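Local coordinates for protein Two-component sensor histidine kinase (PDB 3OLO) that probably autophosphorylates on a histidine as part of two-component signalling, with the PAS domain described here likely to sense or relay the signal, at residues T83-Q88 and F93-S98; L36-A41 and Y48-L53; L99-L102 and R107-S110. One frame throughout, in Å; residues are numbered along the deposited sequence.

Interaction 1: residues T83-Q88 and F93-S98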
loop_
_atom_site.group_PDB
_atom_site.type_symbol
_atom_site.label_atom_id
_atom_site.label_comp_id
_atom_site.label_asym_id
_atom_site.label_seq_id
_atom_site.Cartn_x
_atom_site.Cartn_y
_atom_site.Cartn_z
ATOM N N THR A 83 10.447 -18.163 -0.054
ATOM C CA THR A 83 10.302 -19.155 -1.095
ATOM C C THR A 83 10.991 -18.647 -2.356
ATOM O O THR A 83 11.547 -17.554 -2.358
ATOM C CB THR A 83 8.830 -19.465 -1.338
ATOM O OG1 THR A 83 8.714 -20.680 -2.092
ATOM C CG2 THR A 83 8.149 -18.307 -2.063
ATOM N N ARG A 84 10.986 -19.449 -3.415
ATOM C CA ARG A 84 11.525 -19.016 -4.704
ATOM C C ARG A 84 10.375 -18.734 -5.647
ATOM O O ARG A 84 9.412 -19.495 -5.691
ATOM C CB ARG A 84 12.416 -20.100 -5.316
ATOM C CG ARG A 84 13.632 -20.463 -4.467
ATOM C CD ARG A 84 14.468 -21.530 -5.142
ATOM N NE ARG A 84 13.765 -22.805 -5.218
ATOM C CZ ARG A 84 14.011 -23.748 -6.127
ATOM N NH1 ARG A 84 14.942 -23.567 -7.060
ATOM N NH2 ARG A 84 13.314 -24.875 -6.108
ATOM N N TYR A 85 10.469 -17.632 -6.379
ATOM C CA TYR A 85 9.527 -17.324 -7.445
ATOM C C TYR A 85 10.161 -17.502 -8.817
ATOM O O TYR A 85 11.363 -17.290 -8.983
ATOM C CB TYR A 85 9.083 -15.867 -7.343
ATOM C CG TYR A 85 8.025 -15.571 -6.301
ATOM C CD1 TYR A 85 7.589 -16.538 -5.402
ATOM C CD2 TYR A 85 7.446 -14.312 -6.237
ATOM C CE1 TYR A 85 6.608 -16.245 -4.448
ATOM C CE2 TYR A 85 6.465 -14.016 -5.304
ATOM C CZ TYR A 85 6.047 -14.985 -4.415
ATOM O OH TYR A 85 5.073 -14.673 -3.483
ATOM N N ARG A 86 9.354 -17.899 -9.797
ATOM C CA ARG A 86 9.784 -17.888 -11.187
ATOM C C ARG A 86 8.993 -16.836 -11.933
ATOM O O ARG A 86 7.763 -16.816 -11.880
ATOM C CB ARG A 86 9.582 -19.240 -11.861
ATOM C CG ARG A 86 9.972 -19.218 -13.335
ATOM C CD ARG A 86 9.624 -20.507 -14.045
ATOM N NE ARG A 86 10.362 -21.646 -13.507
ATOM C CZ ARG A 86 9.813 -22.673 -12.864
ATOM N NH1 ARG A 86 8.500 -22.727 -12.674
ATOM N NH2 ARG A 86 10.583 -23.661 -12.425
ATOM N N SER A 87 9.710 -15.960 -12.626
ATOM C CA SER A 87 9.081 -14.859 -13.333
ATOM C C SER A 87 8.746 -15.306 -14.746
ATOM O O SER A 87 9.182 -16.368 -15.187
ATOM C CB SER A 87 10.007 -13.653 -13.370
ATOM O OG SER A 87 11.158 -13.929 -14.142
ATOM N N GLN A 88 7.986 -14.487 -15.457
ATOM C CA GLN A 88 7.567 -14.849 -16.794
ATOM C C GLN A 88 8.755 -15.108 -17.731
ATOM O O GLN A 88 8.691 -15.998 -18.577
ATOM C CB GLN A 88 6.642 -13.790 -17.383
ATOM C CG GLN A 88 6.260 -14.158 -18.811
ATOM C CD GLN A 88 4.951 -13.567 -19.258
ATOM O OE1 GLN A 88 4.157 -14.242 -19.898
ATOM N NE2 GLN A 88 4.723 -12.294 -18.937
ATOM N N PHE A 93 14.210 -16.539 -8.398
ATOM C CA PHE A 93 14.797 -15.710 -7.355
ATOM C C PHE A 93 14.148 -15.964 -5.993
ATOM O O PHE A 93 12.973 -16.327 -5.907
ATOM C CB PHE A 93 14.708 -14.223 -7.741
ATOM C CG PHE A 93 13.321 -13.769 -8.127
ATOM C CD1 PHE A 93 12.821 -14.024 -9.398
ATOM C CD2 PHE A 93 12.522 -13.076 -7.220
ATOM C CE1 PHE A 93 11.553 -13.607 -9.761
ATOM C CE2 PHE A 93 11.255 -12.651 -7.575
ATOM C CZ PHE A 93 10.763 -12.914 -8.845
ATOM N N LEU A 94 14.929 -15.787 -4.933
ATOM C CA LEU A 94 14.418 -15.924 -3.577
ATOM C C LEU A 94 13.651 -14.671 -3.167
ATOM O O LEU A 94 14.079 -13.554 -3.452
ATOM C CB LEU A 94 15.572 -16.147 -2.616
ATOM C CG LEU A 94 15.212 -16.552 -1.194
ATOM C CD1 LEU A 94 14.516 -17.907 -1.174
ATOM C CD2 LEU A 94 16.473 -16.575 -0.350
ATOM N N VAL A 95 12.513 -14.872 -2.509
ATOM C CA VAL A 95 11.730 -13.783 -1.931
ATOM C C VAL A 95 11.336 -14.117 -0.491
ATOM O O VAL A 95 11.461 -15.257 -0.042
ATOM C CB VAL A 95 10.434 -13.517 -2.729
ATOM C CG1 VAL A 95 10.746 -13.222 -4.183
ATOM C CG2 VAL A 95 9.497 -14.710 -2.641
ATOM N N GLU A 96 10.856 -13.103 0.216
ATOM C CA GLU A 96 10.310 -13.254 1.555
ATOM C C GLU A 96 8.873 -12.753 1.504
ATOM O O GLU A 96 8.628 -11.584 1.199
ATOM C CB GLU A 96 11.143 -12.447 2.555
ATOM C CG GLU A 96 10.552 -12.333 3.945
ATOM C CD GLU A 96 11.449 -11.533 4.884
ATOM O OE1 GLU A 96 11.189 -10.331 5.075
ATOM O OE2 GLU A 96 12.419 -12.094 5.430
HETATM N N MSE A 97 7.926 -13.653 1.754
HETATM C CA MSE A 97 6.507 -13.311 1.735
HETATM C C MSE A 97 6.006 -13.114 3.152
HETATM O O MSE A 97 6.304 -13.924 4.024
HETATM C CB MSE A 97 5.680 -14.455 1.139
HETATM C CG MSE A 97 5.790 -14.688 -0.324
HETATM SE SE MSE A 97 4.745 -16.304 -0.814
HETATM C CE MSE A 97 2.945 -15.624 -0.696
ATOM N N SER A 98 5.226 -12.058 3.366
ATOM C CA SER A 98 4.489 -11.861 4.614
ATOM C C SER A 98 2.996 -11.937 4.322
ATOM O O SER A 98 2.483 -11.225 3.465
ATOM C CB SER A 98 4.827 -10.513 5.240
ATOM O OG SER A 98 6.139 -10.524 5.767
#
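Tyr85 and Phe93 form a hydrogen-bonded pair of the antiparallel hairpin made by strands 78-86 and 92-104, and each donates to the other: Tyr85 N to Phe93 O at 2.9 Å, Phe93 N to Tyr85 O at 3.0 Å. At the next hydrogen-bonded pair, Thr83 and Val95 repeat the pattern; there Val95 N to Thr83 O is nearly straight at 175°, while the return bond from Thr83 N to Val95 O is more bent. Between these pairs Arg84 faces Leu94 without backbone bonds, though Arg84 CA comes to 3.3 Å from Phe93 O in a CA-H...O contact.

The CH-pi contacts gather on the face bearing Thr83, Tyr85, Phe93, Val95 and Met97. Val95 CG2 sits over the centre of the Tyr85 ring, 3.7 Å from the centroid and 10° off the normal. Tyr85 CB in turn lies over the Phe93 ring near its rim; Phe93 folds back to it because CG stands between the backbone N and carbonyl carbon (chi1 52°). Ser87 CB meets the edge of that Phe93 ring.

A Met-aromatic contact completes the set: the selenium of Met97, a selenomethionine, lies at the edge of the Tyr85 ring, with SE 3.1 Å from Tyr85 OH. Met45 of helix 40-46 and Val114 of strand 107-116 also touch Tyr85, so the ring lies on the face of the PAS sheet that meets helix 40-46. Were Tyr85 replaced by an alanine, Val95 CG2 would probably lose the ring face it rests on, and the selenium of Met97 the ring edge beside it.

The polar ends of Thr83 and Arg84 turn to Asp62 and Asp64, whereas Tyr85 OH is buried with no hydrogen-bonding partner in the model. The ring is therefore held by dispersion and CH-pi contacts rather than through its hydroxyl.

Interaction 2: residues L36-A41 and Y48-L53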
loop_
_atom_site.group_PDB
_atom_site.type_symbol
_atom_site.label_atom_id
_atom_site.label_comp_id
_atom_site.label_asym_id
_atom_site.label_seq_id
_atom_site.Cartn_x
_atom_site.Cartn_y
_atom_site.Cartn_z
ATOM N N LEU A 36 -6.256 -12.088 -6.700
ATOM C CA LEU A 36 -7.498 -11.327 -6.759
ATOM C C LEU A 36 -7.196 -9.876 -7.066
ATOM O O LEU A 36 -8.002 -9.167 -7.671
ATOM C CB LEU A 36 -8.240 -11.399 -5.423
ATOM C CG LEU A 36 -8.634 -12.798 -4.961
ATOM C CD1 LEU A 36 -9.302 -12.722 -3.604
ATOM C CD2 LEU A 36 -9.544 -13.466 -5.977
ATOM N N TYR A 37 -6.028 -9.434 -6.620
ATOM C CA TYR A 37 -5.613 -8.062 -6.803
ATOM C C TYR A 37 -4.097 -8.022 -6.731
ATOM O O TYR A 37 -3.508 -8.655 -5.868
ATOM C CB TYR A 37 -6.225 -7.171 -5.711
ATOM C CG TYR A 37 -5.874 -5.725 -5.905
ATOM C CD1 TYR A 37 -4.654 -5.226 -5.477
ATOM C CD2 TYR A 37 -6.744 -4.864 -6.556
ATOM C CE1 TYR A 37 -4.317 -3.893 -5.675
ATOM C CE2 TYR A 37 -6.418 -3.538 -6.751
ATOM C CZ TYR A 37 -5.204 -3.061 -6.316
ATOM O OH TYR A 37 -4.875 -1.746 -6.531
ATOM N N VAL A 38 -3.462 -7.299 -7.645
ATOM C CA VAL A 38 -2.008 -7.163 -7.633
ATOM C C VAL A 38 -1.660 -5.715 -7.857
ATOM O O VAL A 38 -2.337 -5.053 -8.640
ATOM C CB VAL A 38 -1.325 -8.007 -8.760
ATOM C CG1 VAL A 38 -1.492 -9.483 -8.489
ATOM C CG2 VAL A 38 -1.890 -7.645 -10.153
ATOM N N ASN A 39 -0.617 -5.219 -7.183
ATOM C CA ASN A 39 -0.129 -3.862 -7.433
ATOM C C ASN A 39 0.965 -3.857 -8.499
ATOM O O ASN A 39 1.510 -4.902 -8.840
ATOM C CB ASN A 39 0.324 -3.156 -6.137
ATOM C CG ASN A 39 1.717 -3.574 -5.662
ATOM O OD1 ASN A 39 2.249 -4.602 -6.061
ATOM N ND2 ASN A 39 2.301 -2.769 -4.772
ATOM N N ASP A 40 1.258 -2.679 -9.041
ATOM C CA ASP A 40 2.231 -2.551 -10.122
ATOM C C ASP A 40 3.576 -3.220 -9.784
ATOM O O ASP A 40 4.174 -3.876 -10.637
ATOM C CB ASP A 40 2.444 -1.072 -10.481
ATOM C CG ASP A 40 1.190 -0.407 -11.062
ATOM O OD1 ASP A 40 0.211 -1.106 -11.388
ATOM O OD2 ASP A 40 1.189 0.831 -11.208
ATOM N N ALA A 41 4.057 -3.063 -8.553
ATOM C CA ALA A 41 5.338 -3.664 -8.175
ATOM C C ALA A 41 5.310 -5.198 -8.317
ATOM O O ALA A 41 6.311 -5.807 -8.690
ATOM C CB ALA A 41 5.748 -3.253 -6.745
ATOM N N TYR A 48 4.696 -10.584 -15.175
ATOM C CA TYR A 48 3.416 -10.829 -15.818
ATOM C C TYR A 48 2.580 -9.566 -15.813
ATOM O O TYR A 48 2.703 -8.738 -14.924
ATOM C CB TYR A 48 2.666 -11.918 -15.077
ATOM C CG TYR A 48 3.264 -13.279 -15.267
ATOM C CD1 TYR A 48 2.920 -14.056 -16.362
ATOM C CD2 TYR A 48 4.168 -13.791 -14.345
ATOM C CE1 TYR A 48 3.466 -15.305 -16.540
ATOM C CE2 TYR A 48 4.715 -15.036 -14.512
ATOM C CZ TYR A 48 4.362 -15.785 -15.615
ATOM O OH TYR A 48 4.908 -17.009 -15.771
ATOM N N SER A 49 1.729 -9.421 -16.816
ATOM C CA SER A 49 0.844 -8.279 -16.877
ATOM C C SER A 49 -0.245 -8.487 -15.841
ATOM O O SER A 49 -0.445 -9.605 -15.353
ATOM C CB SER A 49 0.218 -8.165 -18.263
ATOM O OG SER A 49 -0.818 -9.122 -18.403
ATOM N N ARG A 50 -0.950 -7.416 -15.507
ATOM C CA ARG A 50 -1.976 -7.489 -14.485
ATOM C C ARG A 50 -3.061 -8.441 -14.942
ATOM O O ARG A 50 -3.548 -9.244 -14.168
ATOM C CB ARG A 50 -2.582 -6.116 -14.199
ATOM C CG ARG A 50 -3.821 -6.192 -13.293
ATOM C CD ARG A 50 -4.238 -4.843 -12.711
ATOM N NE ARG A 50 -3.370 -4.414 -11.619
ATOM C CZ ARG A 50 -2.393 -3.521 -11.734
ATOM N NH1 ARG A 50 -2.136 -2.946 -12.901
ATOM N NH2 ARG A 50 -1.672 -3.195 -10.674
ATOM N N GLU A 51 -3.434 -8.360 -16.211
ATOM C CA GLU A 51 -4.503 -9.193 -16.725
ATOM C C GLU A 51 -4.091 -10.666 -16.714
ATOM O O GLU A 51 -4.936 -11.546 -16.552
ATOM C CB GLU A 51 -4.894 -8.752 -18.136
ATOM C CG GLU A 51 -5.377 -7.305 -18.226
ATOM C CD GLU A 51 -6.753 -7.094 -17.609
ATOM O OE1 GLU A 51 -7.755 -7.099 -18.362
ATOM O OE2 GLU A 51 -6.836 -6.913 -16.372
ATOM N N GLN A 52 -2.800 -10.937 -16.884
ATOM C CA GLN A 52 -2.308 -12.313 -16.816
ATOM C C GLN A 52 -2.388 -12.828 -15.386
ATOM O O GLN A 52 -2.881 -13.924 -15.142
ATOM C CB GLN A 52 -0.862 -12.410 -17.297
ATOM C CG GLN A 52 -0.695 -12.392 -18.795
ATOM C CD GLN A 52 0.754 -12.470 -19.207
ATOM O OE1 GLN A 52 1.515 -11.528 -19.005
ATOM N NE2 GLN A 52 1.148 -13.594 -19.800
ATOM N N LEU A 53 -1.911 -12.022 -14.442
ATOM C CA LEU A 53 -1.880 -12.419 -13.035
ATOM C C LEU A 53 -3.277 -12.668 -12.488
ATOM O O LEU A 53 -3.456 -13.507 -11.619
ATOM C CB LEU A 53 -1.158 -11.363 -12.184
ATOM C CG LEU A 53 0.376 -11.359 -12.321
ATOM C CD1 LEU A 53 1.010 -10.105 -11.720
ATOM C CD2 LEU A 53 0.980 -12.604 -11.686
HETATM O O HOH W 1 -5.170 -5.585 -9.499
#
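Arg50 grips Val38 side-on, sending two nitrogens of its guanidinium to one carbonyl oxygen. Arg50 NH2 reaches Val38 O at 2.8 Å and 155°, and Arg50 NE reaches the same Val38 O at 3.2 Å. Both donors come from one face of the carbonyl plane, yet the oxygen lies close to the plane of the guanidinium. The same NH2 also makes a salt bridge with Asp40, NH2 to OD1 2.9 Å, again in the guanidinium plane but meeting the carboxylate on its anti side. Arg50 NH1 adds only a weak bond to Asp40 OD1. The two flat groups are turned 59° apart, so the charges do not meet as a coplanar pair.

Water 1 extends the network, accepting from Val38 N and from Arg50 NE, each at 3.0 Å. The two short helices are capped independently. Asn39 caps helix 40-46 by accepting from Thr42 N through OD1, while its ND2 donates to Ile19 O; Ser49 with Gln52 forms a capping box in which Gln52 N bonds Ser49 OG and Ser49 N bonds Gln52 OE1.

A bend in the arginine chain at chi3 (-76°) carries NE and NH2 back to the strand end, and on the way Arg50 NE passes 3.8 Å from Val38 CG2. Packing takes over beyond this: Leu53 CD1 lies 4.1 Å from Val38 CG2, and Leu53 also rests on Cys43 of helix 40-46. Through Arg50 and Leu53, strand 35-38, whose Leu36 and Tyr37 make a classic beta bulge opposite Cys28, is tied to the helical segment of the PAS fold.

Because the carbonyl oxygen of Val38 and the carboxylate oxygen of Asp40 both lie in the guanidinium plane, together they fix its rotation, while Asp40 meets the charge.

Interaction 3: residues L99-L102 and R107-S110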
loop_
_atom_site.group_PDB
_atom_site.type_symbol
_atom_site.label_atom_id
_atom_site.label_comp_id
_atom_site.label_asym_id
_atom_site.label_seq_id
_atom_site.Cartn_x
_atom_site.Cartn_y
_atom_site.Cartn_z
ATOM N N LEU A 99 2.304 -12.828 5.014
ATOM C CA LEU A 99 0.888 -13.031 4.778
ATOM C C LEU A 99 0.089 -12.619 5.989
ATOM O O LEU A 99 0.494 -12.888 7.117
ATOM C CB LEU A 99 0.590 -14.495 4.532
ATOM C CG LEU A 99 1.235 -15.140 3.326
ATOM C CD1 LEU A 99 2.586 -15.727 3.707
ATOM C CD2 LEU A 99 0.287 -16.202 2.818
ATOM N N THR A 100 -1.052 -11.989 5.729
ATOM C CA THR A 100 -2.074 -11.739 6.725
ATOM C C THR A 100 -3.395 -12.246 6.165
ATOM O O THR A 100 -3.782 -11.860 5.071
ATOM C CB THR A 100 -2.224 -10.246 6.984
ATOM O OG1 THR A 100 -0.945 -9.683 7.297
ATOM C CG2 THR A 100 -3.189 -10.000 8.129
ATOM N N PHE A 101 -4.101 -13.092 6.906
ATOM C CA PHE A 101 -5.390 -13.579 6.433
ATOM C C PHE A 101 -6.517 -12.727 6.979
ATOM O O PHE A 101 -6.498 -12.328 8.133
ATOM C CB PHE A 101 -5.590 -15.036 6.805
ATOM C CG PHE A 101 -4.682 -15.957 6.066
ATOM C CD1 PHE A 101 -3.420 -16.251 6.566
ATOM C CD2 PHE A 101 -5.071 -16.510 4.856
ATOM C CE1 PHE A 101 -2.563 -17.096 5.873
ATOM C CE2 PHE A 101 -4.225 -17.359 4.162
ATOM C CZ PHE A 101 -2.970 -17.653 4.673
ATOM N N LEU A 102 -7.496 -12.458 6.126
ATOM C CA LEU A 102 -8.589 -11.564 6.456
ATOM C C LEU A 102 -9.888 -12.149 5.939
ATOM O O LEU A 102 -9.886 -12.978 5.029
ATOM C CB LEU A 102 -8.353 -10.209 5.801
ATOM C CG LEU A 102 -7.073 -9.515 6.257
ATOM C CD1 LEU A 102 -6.890 -8.195 5.539
ATOM C CD2 LEU A 102 -7.098 -9.310 7.761
ATOM N N ARG A 107 -15.841 -13.867 2.014
ATOM C CA ARG A 107 -14.564 -14.122 1.355
ATOM C C ARG A 107 -13.434 -14.131 2.366
ATOM O O ARG A 107 -13.213 -13.145 3.054
ATOM C CB ARG A 107 -14.273 -13.046 0.307
ATOM C CG ARG A 107 -14.252 -13.559 -1.114
ATOM C CD ARG A 107 -12.882 -13.389 -1.752
ATOM N NE ARG A 107 -12.671 -14.348 -2.838
ATOM C CZ ARG A 107 -12.181 -15.577 -2.676
ATOM N NH1 ARG A 107 -12.038 -16.369 -3.731
ATOM N NH2 ARG A 107 -11.834 -16.019 -1.467
ATOM N N ARG A 108 -12.725 -15.248 2.464
ATOM C CA ARG A 108 -11.460 -15.258 3.170
ATOM C C ARG A 108 -10.365 -15.075 2.125
ATOM O O ARG A 108 -10.410 -15.673 1.049
ATOM C CB ARG A 108 -11.267 -16.558 3.951
ATOM C CG ARG A 108 -10.039 -16.557 4.856
ATOM C CD ARG A 108 -10.136 -17.634 5.920
ATOM N NE ARG A 108 -8.869 -17.850 6.613
ATOM C CZ ARG A 108 -8.460 -17.150 7.669
ATOM N NH1 ARG A 108 -7.290 -17.424 8.235
ATOM N NH2 ARG A 108 -9.211 -16.171 8.158
ATOM N N PHE A 109 -9.394 -14.226 2.428
ATOM C CA PHE A 109 -8.315 -13.959 1.484
ATOM C C PHE A 109 -7.099 -13.531 2.268
ATOM O O PHE A 109 -7.184 -13.311 3.462
ATOM C CB PHE A 109 -8.722 -12.869 0.498
ATOM C CG PHE A 109 -9.069 -11.563 1.153
ATOM C CD1 PHE A 109 -10.291 -11.385 1.768
ATOM C CD2 PHE A 109 -8.171 -10.514 1.144
ATOM C CE1 PHE A 109 -10.611 -10.178 2.370
ATOM C CE2 PHE A 109 -8.482 -9.311 1.737
ATOM C CZ PHE A 109 -9.704 -9.142 2.353
ATOM N N SER A 110 -5.955 -13.438 1.614
ATOM C CA SER A 110 -4.775 -12.990 2.320
ATOM C C SER A 110 -4.182 -11.790 1.621
ATOM O O SER A 110 -4.273 -11.654 0.411
ATOM C CB SER A 110 -3.749 -14.114 2.455
ATOM O OG SER A 110 -3.398 -14.620 1.192
#
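Ser110 CB lies over one face of the Phe101 ring, 3.6 Å from CD2, in a CH-pi contact displaced toward the rim. On the other face of the sheet the packing is also close: Leu102 CB rests over the Phe109 ring, 3.9 Å from CZ. The second subunit covers this side, its Phe14 and Tyr17 meeting Phe109 edge-to-face and its Asn21 touching Leu102 and Thr100. Thr100 makes its own contact through the backbone, Thr100 O to Ser110 CA 3.1 Å.

The frame is the antiparallel hairpin of strands 92-104 and 107-116, neighbours in the PAS-domain sheet. Leu102 and Phe109 form a hydrogen-bonded pair, Leu102 N to Phe109 O at 2.8 Å and Phe109 N to Leu102 O at 2.9 Å.

The more open side belongs to the two arginines. Phe101 CB lies over a face of the Arg108 guanidinium, toward its rim, with NH1 to CB 3.3 Å. The planes of ring and guanidinium are only 11° apart, but the group covers the root of the side chain rather than the ring centre. Its chain, extended from CG to NE, spans the distance, and NH1 is hydrogen-bonded to Asn77 OD1. The partly exposed Arg107 turns its side chain to Asp31 and Leu36.

Strand 92-104 joins interactions 1 and 3: residues 93-98 pair with one neighbouring strand and 99-102 with the other, and the two centres, about 19 Å apart, fall on opposite sides of the chain's centre. Interaction 2 lies about 15 Å from interaction 1, centre to centre, and touches it where Gln88 OE1 approaches Gln52 NE2 at 3.1 Å, a probable hydrogen bond. Its centre is about 18 Å from that of interaction 3, yet Leu36 CD1 packs 3.8 Å from Arg107 NE. Interactions 2 and 3 both touch the second subunit. A glycerol, probably from the crystallisation liquor, lies about 3 Å from the Asp40 side chain.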